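PDB 1ZZM: putative deoxyribonuclease yjjV, which probably hydrolyses ester bonds as a metal-dependent hydrolase of the TatD family, using two divalent metal ions per subunit. Local coordinates for residues A[4-9]-A[35-40]; A[58-63]-A[91-96]; A[182-187]-A[210-215]; A[204-209]-A[224-229]. All coordinates share one frame; numbering follows the deposited sequence.

Interaction 1 (A[4-9]-A[35-40]). With ZN (zinc ion), chain B.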
loop_
_atom_site.group_PDB
_atom_site.type_symbol
_atom_site.label_atom_id
_atom_site.label_comp_id
_atom_site.label_asym_id
_atom_site.label_seq_id
_atom_site.Cartn_x
_atom_site.Cartn_y
_atom_site.Cartn_z
ATOM N N ARG A 4 12.826 -8.936 9.282
ATOM C CA ARG A 4 11.891 -8.727 10.360
ATOM C C ARG A 4 10.673 -7.891 9.950
ATOM O O ARG A 4 9.647 -7.975 10.609
ATOM C CB ARG A 4 12.598 -8.070 11.545
ATOM C CG ARG A 4 11.814 -8.224 12.870
ATOM C CD ARG A 4 12.294 -7.270 13.963
ATOM N NE ARG A 4 11.675 -7.579 15.258
ATOM C CZ ARG A 4 11.680 -6.761 16.309
ATOM N NH1 ARG A 4 12.273 -5.573 16.221
ATOM N NH2 ARG A 4 11.100 -7.127 17.449
ATOM N N PHE A 5 10.784 -7.125 8.856
ATOM C CA PHE A 5 9.700 -6.238 8.377
ATOM C C PHE A 5 9.453 -6.358 6.864
ATOM O O PHE A 5 10.373 -6.658 6.104
ATOM C CB PHE A 5 10.078 -4.772 8.592
ATOM C CG PHE A 5 10.520 -4.452 9.971
ATOM C CD1 PHE A 5 9.629 -4.544 11.040
ATOM C CD2 PHE A 5 11.833 -4.063 10.209
ATOM C CE1 PHE A 5 10.046 -4.254 12.349
ATOM C CE2 PHE A 5 12.262 -3.769 11.503
ATOM C CZ PHE A 5 11.366 -3.866 12.574
ATOM N N ILE A 6 8.215 -6.095 6.446
ATOM C CA ILE A 6 7.853 -6.082 5.035
ATOM C C ILE A 6 7.254 -4.702 4.781
ATOM O O ILE A 6 6.273 -4.339 5.430
ATOM C CB ILE A 6 6.749 -7.120 4.658
ATOM C CG1 ILE A 6 7.212 -8.544 4.972
ATOM C CG2 ILE A 6 6.446 -7.011 3.140
ATOM C CD1 ILE A 6 8.314 -9.002 4.140
ATOM N N ASP A 7 7.867 -3.911 3.892
ATOM C CA ASP A 7 7.277 -2.621 3.551
ATOM C C ASP A 7 6.228 -2.975 2.502
ATOM O O ASP A 7 6.569 -3.249 1.334
ATOM C CB ASP A 7 8.310 -1.671 2.930
ATOM C CG ASP A 7 7.732 -0.266 2.656
ATOM O OD1 ASP A 7 6.488 -0.070 2.722
ATOM O OD2 ASP A 7 8.538 0.650 2.393
ATOM N N THR A 8 4.959 -2.988 2.893
ATOM C CA THR A 8 3.906 -3.321 1.931
ATOM C C THR A 8 3.528 -2.229 0.928
ATOM O O THR A 8 2.579 -2.395 0.160
ATOM C CB THR A 8 2.629 -3.765 2.643
ATOM O OG1 THR A 8 2.137 -2.684 3.458
ATOM C CG2 THR A 8 2.945 -4.994 3.546
ATOM N N HIS A 9 4.288 -1.132 0.872
ATOM C CA HIS A 9 3.901 -0.086 -0.081
ATOM C C HIS A 9 5.079 0.869 -0.298
ATOM O O HIS A 9 5.281 1.803 0.465
ATOM C CB HIS A 9 2.707 0.690 0.500
ATOM C CG HIS A 9 1.996 1.554 -0.497
ATOM N ND1 HIS A 9 0.781 1.214 -1.049
ATOM C CD2 HIS A 9 2.326 2.761 -1.023
ATOM C CE1 HIS A 9 0.391 2.171 -1.875
ATOM N NE2 HIS A 9 1.317 3.117 -1.876
ATOM N N LYS A 35 11.489 -7.570 2.474
ATOM C CA LYS A 35 10.705 -7.623 1.238
ATOM C C LYS A 35 9.984 -6.291 1.105
ATOM O O LYS A 35 9.664 -5.626 2.104
ATOM C CB LYS A 35 9.677 -8.763 1.267
ATOM C CG LYS A 35 10.343 -10.150 1.229
ATOM C CD LYS A 35 9.363 -11.273 1.255
ATOM C CE LYS A 35 10.071 -12.564 0.870
ATOM N NZ LYS A 35 11.274 -12.800 1.707
ATOM N N ILE A 36 9.718 -5.906 -0.132
ATOM C CA ILE A 36 9.038 -4.649 -0.400
ATOM C C ILE A 36 8.021 -4.882 -1.521
ATOM O O ILE A 36 8.358 -5.502 -2.528
ATOM C CB ILE A 36 10.075 -3.600 -0.872
ATOM C CG1 ILE A 36 11.110 -3.391 0.239
ATOM C CG2 ILE A 36 9.364 -2.280 -1.254
ATOM C CD1 ILE A 36 12.246 -2.439 -0.128
ATOM N N ILE A 37 6.792 -4.412 -1.337
ATOM C CA ILE A 37 5.767 -4.542 -2.376
ATOM C C ILE A 37 5.709 -3.194 -3.105
ATOM O O ILE A 37 5.560 -2.133 -2.446
ATOM C CB ILE A 37 4.384 -4.838 -1.763
ATOM C CG1 ILE A 37 4.399 -6.207 -1.065
ATOM C CG2 ILE A 37 3.321 -4.854 -2.841
ATOM C CD1 ILE A 37 5.319 -6.283 0.112
ATOM N N VAL A 38 5.838 -3.256 -4.431
ATOM C CA VAL A 38 5.882 -2.082 -5.317
ATOM C C VAL A 38 4.603 -1.958 -6.136
ATOM O O VAL A 38 4.385 -2.712 -7.079
ATOM C CB VAL A 38 7.075 -2.204 -6.324
ATOM C CG1 VAL A 38 7.207 -0.931 -7.153
ATOM C CG2 VAL A 38 8.372 -2.514 -5.569
ATOM N N PRO A 39 3.723 -1.020 -5.767
ATOM C CA PRO A 39 2.482 -0.867 -6.530
ATOM C C PRO A 39 2.672 0.099 -7.691
ATOM O O PRO A 39 3.293 1.165 -7.524
ATOM C CB PRO A 39 1.499 -0.360 -5.488
ATOM C CG PRO A 39 2.341 0.416 -4.533
ATOM C CD PRO A 39 3.724 -0.189 -4.551
ATOM N N ALA A 40 2.164 -0.250 -8.870
ATOM C CA ALA A 40 2.346 0.660 -10.020
ATOM C C ALA A 40 1.380 1.831 -9.917
ATOM O O ALA A 40 0.443 1.801 -9.110
ATOM C CB ALA A 40 2.123 -0.068 -11.308
HETATM ZN ZN ZN B . 1.411 4.816 -3.084
HETATM O O HOH W 1 0.435 6.590 -3.064
#

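Interaction 2 (A[58-63]-A[91-96])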
loop_
_atom_site.group_PDB
_atom_site.type_symbol
_atom_site.label_atom_id
_atom_site.label_comp_id
_atom_site.label_asym_id
_atom_site.label_seq_id
_atom_site.Cartn_x
_atom_site.Cartn_y
_atom_site.Cartn_z
ATOM N N PRO A 58 13.784 -9.672 -3.306
ATOM C CA PRO A 58 12.953 -8.987 -2.311
ATOM C C PRO A 58 11.742 -8.205 -2.802
ATOM O O PRO A 58 10.906 -7.843 -2.003
ATOM C CB PRO A 58 13.941 -8.022 -1.636
ATOM C CG PRO A 58 15.261 -8.640 -1.880
ATOM C CD PRO A 58 15.121 -9.057 -3.330
ATOM N N LEU A 59 11.646 -7.947 -4.101
ATOM C CA LEU A 59 10.566 -7.108 -4.569
ATOM C C LEU A 59 9.370 -7.829 -5.175
ATOM O O LEU A 59 9.495 -8.731 -5.981
ATOM C CB LEU A 59 11.118 -6.094 -5.588
ATOM C CG LEU A 59 12.297 -5.243 -5.133
ATOM C CD1 LEU A 59 12.813 -4.398 -6.339
ATOM C CD2 LEU A 59 11.818 -4.308 -3.992
ATOM N N TYR A 60 8.194 -7.395 -4.770
ATOM C CA TYR A 60 6.977 -7.991 -5.272
ATOM C C TYR A 60 6.233 -6.839 -5.886
ATOM O O TYR A 60 6.496 -5.657 -5.543
ATOM C CB TYR A 60 6.199 -8.601 -4.119
ATOM C CG TYR A 60 6.782 -9.925 -3.674
ATOM C CD1 TYR A 60 6.188 -11.127 -4.067
ATOM C CD2 TYR A 60 7.947 -9.981 -2.899
ATOM C CE1 TYR A 60 6.732 -12.361 -3.714
ATOM C CE2 TYR A 60 8.503 -11.219 -2.533
ATOM C CZ TYR A 60 7.886 -12.404 -2.951
ATOM O OH TYR A 60 8.412 -13.639 -2.631
ATOM N N ALA A 61 5.278 -7.151 -6.744
ATOM C CA ALA A 61 4.576 -6.070 -7.434
ATOM C C ALA A 61 3.055 -6.110 -7.382
ATOM O O ALA A 61 2.463 -7.147 -7.080
ATOM C CB ALA A 61 5.013 -6.095 -8.901
ATOM N N ALA A 62 2.451 -4.948 -7.679
ATOM C CA ALA A 62 1.016 -4.797 -7.837
ATOM C C ALA A 62 0.914 -3.915 -9.105
ATOM O O ALA A 62 1.778 -3.040 -9.336
ATOM C CB ALA A 62 0.390 -4.096 -6.637
ATOM N N LEU A 63 -0.091 -4.182 -9.940
ATOM C CA LEU A 63 -0.324 -3.428 -11.168
ATOM C C LEU A 63 -1.706 -2.813 -11.045
ATOM O O LEU A 63 -2.677 -3.452 -10.591
ATOM C CB LEU A 63 -0.302 -4.344 -12.400
ATOM C CG LEU A 63 0.985 -5.133 -12.629
ATOM C CD1 LEU A 63 0.816 -6.002 -13.887
ATOM C CD2 LEU A 63 2.159 -4.147 -12.775
ATOM N N LYS A 91 4.988 -12.809 -9.181
ATOM C CA LYS A 91 5.395 -12.072 -7.999
ATOM C C LYS A 91 4.489 -10.852 -7.976
ATOM O O LYS A 91 4.688 -9.921 -7.199
ATOM C CB LYS A 91 6.875 -11.703 -8.034
ATOM C CG LYS A 91 7.721 -12.924 -7.631
ATOM C CD LYS A 91 9.195 -12.628 -7.616
ATOM C CE LYS A 91 9.597 -11.973 -6.310
ATOM N NZ LYS A 91 10.898 -11.272 -6.562
ATOM N N VAL A 92 3.480 -10.869 -8.849
ATOM C CA VAL A 92 2.483 -9.795 -8.846
ATOM C C VAL A 92 1.499 -10.315 -7.810
ATOM O O VAL A 92 0.913 -11.395 -7.978
ATOM C CB VAL A 92 1.790 -9.636 -10.210
ATOM C CG1 VAL A 92 0.431 -8.993 -10.043
ATOM C CG2 VAL A 92 2.646 -8.764 -11.107
ATOM N N VAL A 93 1.290 -9.560 -6.748
ATOM C CA VAL A 93 0.437 -10.065 -5.695
ATOM C C VAL A 93 -0.854 -9.339 -5.453
ATOM O O VAL A 93 -1.611 -9.740 -4.559
ATOM C CB VAL A 93 1.188 -10.094 -4.344
ATOM C CG1 VAL A 93 2.395 -10.993 -4.458
ATOM C CG2 VAL A 93 1.614 -8.680 -3.931
ATOM N N ALA A 94 -1.116 -8.281 -6.219
ATOM C CA ALA A 94 -2.323 -7.504 -5.996
ATOM C C ALA A 94 -2.574 -6.600 -7.192
ATOM O O ALA A 94 -1.668 -6.371 -7.996
ATOM C CB ALA A 94 -2.149 -6.606 -4.733
ATOM N N VAL A 95 -3.801 -6.100 -7.269
ATOM C CA VAL A 95 -4.207 -5.142 -8.281
ATOM C C VAL A 95 -3.968 -3.913 -7.450
ATOM O O VAL A 95 -4.637 -3.606 -6.444
ATOM C CB VAL A 95 -5.653 -5.268 -8.671
ATOM C CG1 VAL A 95 -6.086 -4.053 -9.523
ATOM C CG2 VAL A 95 -5.824 -6.554 -9.461
ATOM N N GLY A 96 -2.955 -3.209 -7.863
ATOM C CA GLY A 96 -2.613 -2.116 -7.058
ATOM C C GLY A 96 -1.691 -1.086 -7.579
ATOM O O GLY A 96 -0.922 -1.205 -8.543
#

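Interaction 3 (A[182-187]-A[210-215])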
loop_
_atom_site.group_PDB
_atom_site.type_symbol
_atom_site.label_atom_id
_atom_site.label_comp_id
_atom_site.label_asym_id
_atom_site.label_seq_id
_atom_site.Cartn_x
_atom_site.Cartn_y
_atom_site.Cartn_z
ATOM N N ILE A 182 1.744 7.971 11.662
ATOM C CA ILE A 182 1.709 7.820 13.106
ATOM C C ILE A 182 2.860 8.488 13.849
ATOM O O ILE A 182 2.876 8.460 15.074
ATOM C CB ILE A 182 1.639 6.341 13.560
ATOM C CG1 ILE A 182 2.864 5.533 13.106
ATOM C CG2 ILE A 182 0.359 5.709 13.021
ATOM C CD1 ILE A 182 4.195 6.125 13.454
ATOM N N THR A 183 3.818 9.061 13.116
ATOM C CA THR A 183 4.954 9.712 13.777
ATOM C C THR A 183 4.704 11.185 14.054
ATOM O O THR A 183 5.577 11.864 14.616
ATOM C CB THR A 183 6.273 9.607 12.971
ATOM O OG1 THR A 183 6.150 10.340 11.752
ATOM C CG2 THR A 183 6.619 8.158 12.683
ATOM N N TYR A 184 3.519 11.665 13.669
ATOM C CA TYR A 184 3.107 13.058 13.854
ATOM C C TYR A 184 1.918 13.170 14.824
ATOM O O TYR A 184 0.786 13.385 14.398
ATOM C CB TYR A 184 2.670 13.644 12.505
ATOM C CG TYR A 184 3.776 13.739 11.468
ATOM C CD1 TYR A 184 4.642 14.822 11.462
ATOM C CD2 TYR A 184 3.921 12.771 10.469
ATOM C CE1 TYR A 184 5.620 14.961 10.483
ATOM C CE2 TYR A 184 4.909 12.896 9.480
ATOM C CZ TYR A 184 5.748 14.004 9.497
ATOM O OH TYR A 184 6.684 14.214 8.518
ATOM N N PRO A 185 2.160 13.090 16.136
ATOM C CA PRO A 185 1.011 13.184 17.056
ATOM C C PRO A 185 0.146 14.445 16.996
ATOM O O PRO A 185 -1.055 14.414 17.333
ATOM C CB PRO A 185 1.641 12.959 18.434
ATOM C CG PRO A 185 3.051 13.402 18.261
ATOM C CD PRO A 185 3.436 12.962 16.863
ATOM N N ARG A 186 0.719 15.545 16.537
ATOM C CA ARG A 186 -0.044 16.777 16.493
ATOM C C ARG A 186 -0.771 17.000 15.168
ATOM O O ARG A 186 -1.516 17.961 15.030
ATOM C CB ARG A 186 0.890 17.960 16.797
ATOM C CG ARG A 186 1.665 17.803 18.117
ATOM C CD ARG A 186 2.791 18.856 18.269
ATOM N NE ARG A 186 2.280 20.226 18.315
ATOM C CZ ARG A 186 3.036 21.299 18.523
ATOM N NH1 ARG A 186 4.348 21.171 18.703
ATOM N NH2 ARG A 186 2.482 22.506 18.555
ATOM N N ALA A 187 -0.590 16.104 14.206
ATOM C CA ALA A 187 -1.213 16.279 12.889
ATOM C C ALA A 187 -2.593 15.658 12.721
ATOM O O ALA A 187 -3.336 16.029 11.811
ATOM C CB ALA A 187 -0.278 15.748 11.804
ATOM N N ASP A 210 7.277 9.183 -0.774
ATOM C CA ASP A 210 6.398 10.186 -0.143
ATOM C C ASP A 210 6.189 9.882 1.347
ATOM O O ASP A 210 6.784 8.929 1.869
ATOM C CB ASP A 210 5.049 10.237 -0.874
ATOM C CG ASP A 210 5.197 10.598 -2.355
ATOM O OD1 ASP A 210 6.174 11.298 -2.722
ATOM O OD2 ASP A 210 4.320 10.204 -3.159
ATOM N N MET A 211 5.363 10.697 2.013
ATOM C CA MET A 211 5.053 10.539 3.440
ATOM C C MET A 211 6.290 10.448 4.368
ATOM O O MET A 211 6.437 9.511 5.153
ATOM C CB MET A 211 4.115 9.312 3.619
ATOM C CG MET A 211 2.767 9.420 2.799
ATOM S SD MET A 211 1.465 8.065 2.946
ATOM C CE MET A 211 0.555 8.612 4.408
ATOM N N PRO A 212 7.205 11.445 4.297
ATOM C CA PRO A 212 8.410 11.444 5.145
ATOM C C PRO A 212 8.037 11.394 6.622
ATOM O O PRO A 212 7.013 11.961 7.015
ATOM C CB PRO A 212 9.113 12.760 4.758
ATOM C CG PRO A 212 7.988 13.634 4.297
ATOM C CD PRO A 212 7.160 12.655 3.464
ATOM N N LEU A 213 8.822 10.708 7.444
ATOM C CA LEU A 213 8.476 10.646 8.867
ATOM C C LEU A 213 8.853 11.946 9.600
ATOM O O LEU A 213 9.684 12.745 9.119
ATOM C CB LEU A 213 9.159 9.465 9.550
ATOM C CG LEU A 213 8.551 8.065 9.395
ATOM C CD1 LEU A 213 8.489 7.621 7.901
ATOM C CD2 LEU A 213 9.371 7.111 10.206
ATOM N N ASN A 214 8.237 12.137 10.765
ATOM C CA ASN A 214 8.471 13.313 11.609
ATOM C C ASN A 214 9.957 13.435 11.938
ATOM O O ASN A 214 10.546 12.527 12.520
ATOM C CB ASN A 214 7.669 13.203 12.916
ATOM C CG ASN A 214 7.574 14.530 13.654
ATOM O OD1 ASN A 214 8.232 15.492 13.280
ATOM N ND2 ASN A 214 6.746 14.588 14.691
ATOM N N GLY A 215 10.556 14.557 11.552
ATOM C CA GLY A 215 11.971 14.764 11.827
ATOM C C GLY A 215 12.852 14.432 10.638
ATOM O O GLY A 215 14.085 14.557 10.713
#

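Interaction 4 (A[204-209]-A[224-229])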
loop_
_atom_site.group_PDB
_atom_site.type_symbol
_atom_site.label_atom_id
_atom_site.label_comp_id
_atom_site.label_asym_id
_atom_site.label_seq_id
_atom_site.Cartn_x
_atom_site.Cartn_y
_atom_site.Cartn_z
ATOM N N LEU A 204 2.509 -2.974 7.699
ATOM C CA LEU A 204 3.537 -1.933 7.826
ATOM C C LEU A 204 3.912 -1.393 6.435
ATOM O O LEU A 204 3.931 -2.131 5.467
ATOM C CB LEU A 204 4.782 -2.526 8.488
ATOM C CG LEU A 204 5.842 -1.545 8.970
ATOM C CD1 LEU A 204 5.275 -0.756 10.175
ATOM C CD2 LEU A 204 7.081 -2.343 9.424
ATOM N N GLU A 205 4.208 -0.104 6.331
ATOM C CA GLU A 205 4.573 0.458 5.024
ATOM C C GLU A 205 5.263 1.782 5.213
ATOM O O GLU A 205 5.357 2.273 6.342
ATOM C CB GLU A 205 3.334 0.743 4.174
ATOM C CG GLU A 205 2.531 1.916 4.747
ATOM C CD GLU A 205 1.342 2.311 3.903
ATOM O OE1 GLU A 205 0.383 1.531 3.821
ATOM O OE2 GLU A 205 1.359 3.415 3.329
ATOM N N THR A 206 5.739 2.359 4.103
ATOM C CA THR A 206 6.323 3.710 4.114
ATOM C C THR A 206 5.711 4.673 3.082
ATOM O O THR A 206 5.660 5.886 3.313
ATOM C CB THR A 206 7.846 3.759 3.792
ATOM O OG1 THR A 206 8.070 3.210 2.482
ATOM C CG2 THR A 206 8.679 3.016 4.875
ATOM N N ASP A 207 5.254 4.133 1.955
ATOM C CA ASP A 207 4.784 4.908 0.805
ATOM C C ASP A 207 5.994 5.717 0.286
ATOM O O ASP A 207 5.836 6.758 -0.353
ATOM C CB ASP A 207 3.606 5.868 1.111
ATOM C CG ASP A 207 2.926 6.391 -0.179
ATOM O OD1 ASP A 207 3.093 5.775 -1.249
ATOM O OD2 ASP A 207 2.206 7.405 -0.145
ATOM N N ALA A 208 7.211 5.248 0.563
ATOM C CA ALA A 208 8.396 5.984 0.076
ATOM C C ALA A 208 8.344 6.093 -1.446
ATOM O O ALA A 208 7.945 5.157 -2.136
ATOM C CB ALA A 208 9.698 5.276 0.511
ATOM N N PRO A 209 8.861 7.197 -2.004
ATOM C CA PRO A 209 9.502 8.341 -1.361
ATOM C C PRO A 209 8.588 9.376 -0.721
ATOM O O PRO A 209 9.072 10.367 -0.187
ATOM C CB PRO A 209 10.339 8.920 -2.507
ATOM C CG PRO A 209 9.395 8.805 -3.625
ATOM C CD PRO A 209 8.832 7.385 -3.464
ATOM N N GLU A 224 13.661 1.737 4.434
ATOM C CA GLU A 224 14.223 1.355 5.724
ATOM C C GLU A 224 13.497 2.084 6.855
ATOM O O GLU A 224 13.581 1.670 8.004
ATOM C CB GLU A 224 15.745 1.651 5.804
ATOM C CG GLU A 224 16.115 3.046 5.389
ATOM C CD GLU A 224 16.377 3.153 3.904
ATOM O OE1 GLU A 224 15.681 2.477 3.111
ATOM O OE2 GLU A 224 17.280 3.916 3.510
ATOM N N GLN A 225 12.788 3.163 6.529
ATOM C CA GLN A 225 12.071 3.915 7.542
ATOM C C GLN A 225 10.914 3.091 8.094
ATOM O O GLN A 225 10.315 3.475 9.085
ATOM C CB GLN A 225 11.575 5.263 6.980
ATOM C CG GLN A 225 12.718 6.289 6.717
ATOM C CD GLN A 225 13.254 6.851 8.010
ATOM O OE1 GLN A 225 13.796 6.120 8.838
ATOM N NE2 GLN A 225 13.077 8.155 8.210
ATOM N N ALA A 226 10.610 1.952 7.470
ATOM C CA ALA A 226 9.546 1.112 7.999
ATOM C C ALA A 226 9.935 0.658 9.413
ATOM O O ALA A 226 9.071 0.477 10.269
ATOM C CB ALA A 226 9.312 -0.109 7.101
ATOM N N ALA A 227 11.234 0.443 9.637
ATOM C CA ALA A 227 11.726 -0.002 10.956
ATOM C C ALA A 227 11.432 1.053 12.011
ATOM O O ALA A 227 11.149 0.724 13.176
ATOM C CB ALA A 227 13.247 -0.273 10.908
ATOM N N ARG A 228 11.499 2.317 11.595
ATOM C CA ARG A 228 11.220 3.446 12.482
ATOM C C ARG A 228 9.689 3.539 12.712
ATOM O O ARG A 228 9.222 3.782 13.843
ATOM C CB ARG A 228 11.783 4.710 11.841
ATOM C CG ARG A 228 12.060 5.872 12.779
ATOM C CD ARG A 228 12.648 7.063 12.001
ATOM N NE ARG A 228 14.015 6.823 11.532
ATOM C CZ ARG A 228 15.093 6.855 12.315
ATOM N NH1 ARG A 228 14.977 7.112 13.615
ATOM N NH2 ARG A 228 16.291 6.638 11.796
ATOM N N VAL A 229 8.895 3.326 11.658
ATOM C CA VAL A 229 7.434 3.345 11.817
ATOM C C VAL A 229 7.089 2.279 12.859
ATOM O O VAL A 229 6.311 2.524 13.768
ATOM C CB VAL A 229 6.704 2.992 10.492
ATOM C CG1 VAL A 229 5.160 2.836 10.718
ATOM C CG2 VAL A 229 6.949 4.074 9.491
#

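Interaction 1 (A[4-9]-A[35-40])
Pro39 lies over one face of the His9 imidazole. Its CG sits 3.7 Å from His9 CE1, offset toward the rim, and the two side chains stand roughly perpendicular to each other. The rings of His9 and His157 are stacked. His9 NE2 binds the zinc ion at 2.1 Å. Glu97, His11 and Asp207 belong to the same metal site, and a water also binds this zinc.

Strands 5-7 and 33-39 run parallel as the two strands of a beta-alpha-beta unit, with helix 21-30 between them. This is the first crossover of the TIM-barrel-like fold. Asp7 N donates to Lys35 O at 3.1 Å, and Ile37 N donates to Asp7 O at 2.9 Å. The second bond is the straighter, with 165° at the hydrogen. Asp7 OD1 then takes the backbone N of His9 at 3.1 Å, from above the carboxylate plane. This closes an Asx turn where the strand runs into the metal ligand. Asp7 OD2 is held by Thr206. Ile6 CG2 packs tightly on Ile37 CD1 at 3.3 Å, and the two side chains cross obliquely.

Interaction 2 (A[58-63]-A[91-96])
Parallel strand pairing joins Tyr60 and its neighbours to the segment 91-96, in the buried wall of the barrel. Helix 75-87 lies between the two in the chain. The chain turns a corner at Ala94, and the pairing carries on past it.

Before the corner, Ala61 N donates to Lys91 O at 2.9 Å and almost straight, 177° at the hydrogen. Val93 N returns a bond to Ala61 O at 2.7 Å. At the corner, Leu63 N makes a weak bond to Ala94 O. Past it, Gly96 N reaches Leu63 O at 2.8 Å, from above the carbonyl plane. Gly96 CA lies 3.6 Å from Ala62 CB.

The Lys91 chain passes across the Tyr60 ring. Its bend at chi3 (83°) sets Lys91 CE over the centre of the Tyr60 ring, 3.7 Å above the plane. Lys91 NZ lies over the same face, 4.8 Å from the ring centroid, in a cation-pi contact. It also donates to Leu59 O at 3.0 Å and to the carbonyls of Ala53 and Gln57. Three carbonyl oxygens and a ring face thus surround the ammonium, which would favour its charged form.

Interaction 3 (A[182-187]-A[210-215])
Thr183 OG1 has two hydrogen-bond partners. It accepts the backbone N of Asn214 at 2.9 Å, nearly straight at 171°, and it is also hydrogen-bonded to Gly180 O. The oxygen sits between its own backbone N and carbonyl carbon (chi1 66°), which leaves Thr183 CG2 to pack on Leu213 CG at 3.8 Å.

Asn214 also reaches back to the other segment. Its ND2 donates to Thr183 O at 3.0 Å, with the acceptor in the plane of the amide.

The Tyr184 ring meets the same asparagine. Asn214 CB sits 3.6 Å above the Tyr184 ring plane, offset toward the rim, and the amide plane is only 14° from that of the ring. At the ring edge, Tyr184 OH donates to Pro212 O at 2.7 Å. The hydroxyl lies above the plane of that carbonyl.

Both segments are surface loops of the barrel. One follows strand 175-178 and the other follows strand 202-204. Leu213 also packs on helix 226-236, and Asp210 lines the pocket that holds the polyethylene glycol molecule. Neither segment forms a strand here. Instead, side-chain polar groups pair with backbone N-H and C=O groups and join the two loops in the absence of sheet pairing.

Interaction 4 (A[204-209]-A[224-229])
The loop after strand 202-204 carries the zinc ligand Asp207, and here it packs on the start of helix 226-236. Thr206 CG2 lies 3.4 Å from Ala226 N and 3.9 Å from Ala226 CB. Thr206 CG2 also approaches Gln225 CB, at 4.2 Å. The methyl is anti to the carbonyl carbon, while OG1 sits between the backbone N and the carbonyl carbon (chi1 60°). That oxygen, Thr206 OG1, accepts Ala208 N at 2.9 Å, which makes an ST turn around Asp207. Thr206 OG1 is also bonded to Asp7 of strand 5-7.

In the barrel, strand 202-204 ends the five-stranded run, and helix 226-236 covers its outer side. Leu204 fills the join with its two methyl groups. Leu204 CD2 rests on Ala226 O at 3.6 Å and on Ala226 CB. Leu204 CD1 meets Val229 CG1 at 3.6 Å. The Leu204 and Val229 side chains pass one another, pointing opposite ways. Val229 CG2 lies 4.0 Å from Glu205 O.

Glu205 turns its CB away from the helix, and its carboxylate is hydrogen-bonded to His157 ND1 and Gly158 N. It is a second-shell residue, since His157 is a metal ligand.

Interactions 1, 2 and 4 are buried, while interaction 3 lies at the surface, its centre about 17 Å from that of the chain. Interactions 1 and 2 share one sheet: strands 33-39 and 59-63 are neighbours, and both contacts rest on parallel backbone pairing. Interaction 4 is instead a loop-on-helix contact made by methyl groups. It meets interaction 1 where strand 5-7 comes beside strand 202-204, through Asp7 with Thr206 and Thr8 with Leu204. Together these two hold His9 and Asp207, ligands of one zinc. Interactions 3 and 4 alternate along the chain and touch through Leu213. Interaction 3 relies mainly on side-chain-to-backbone bonds.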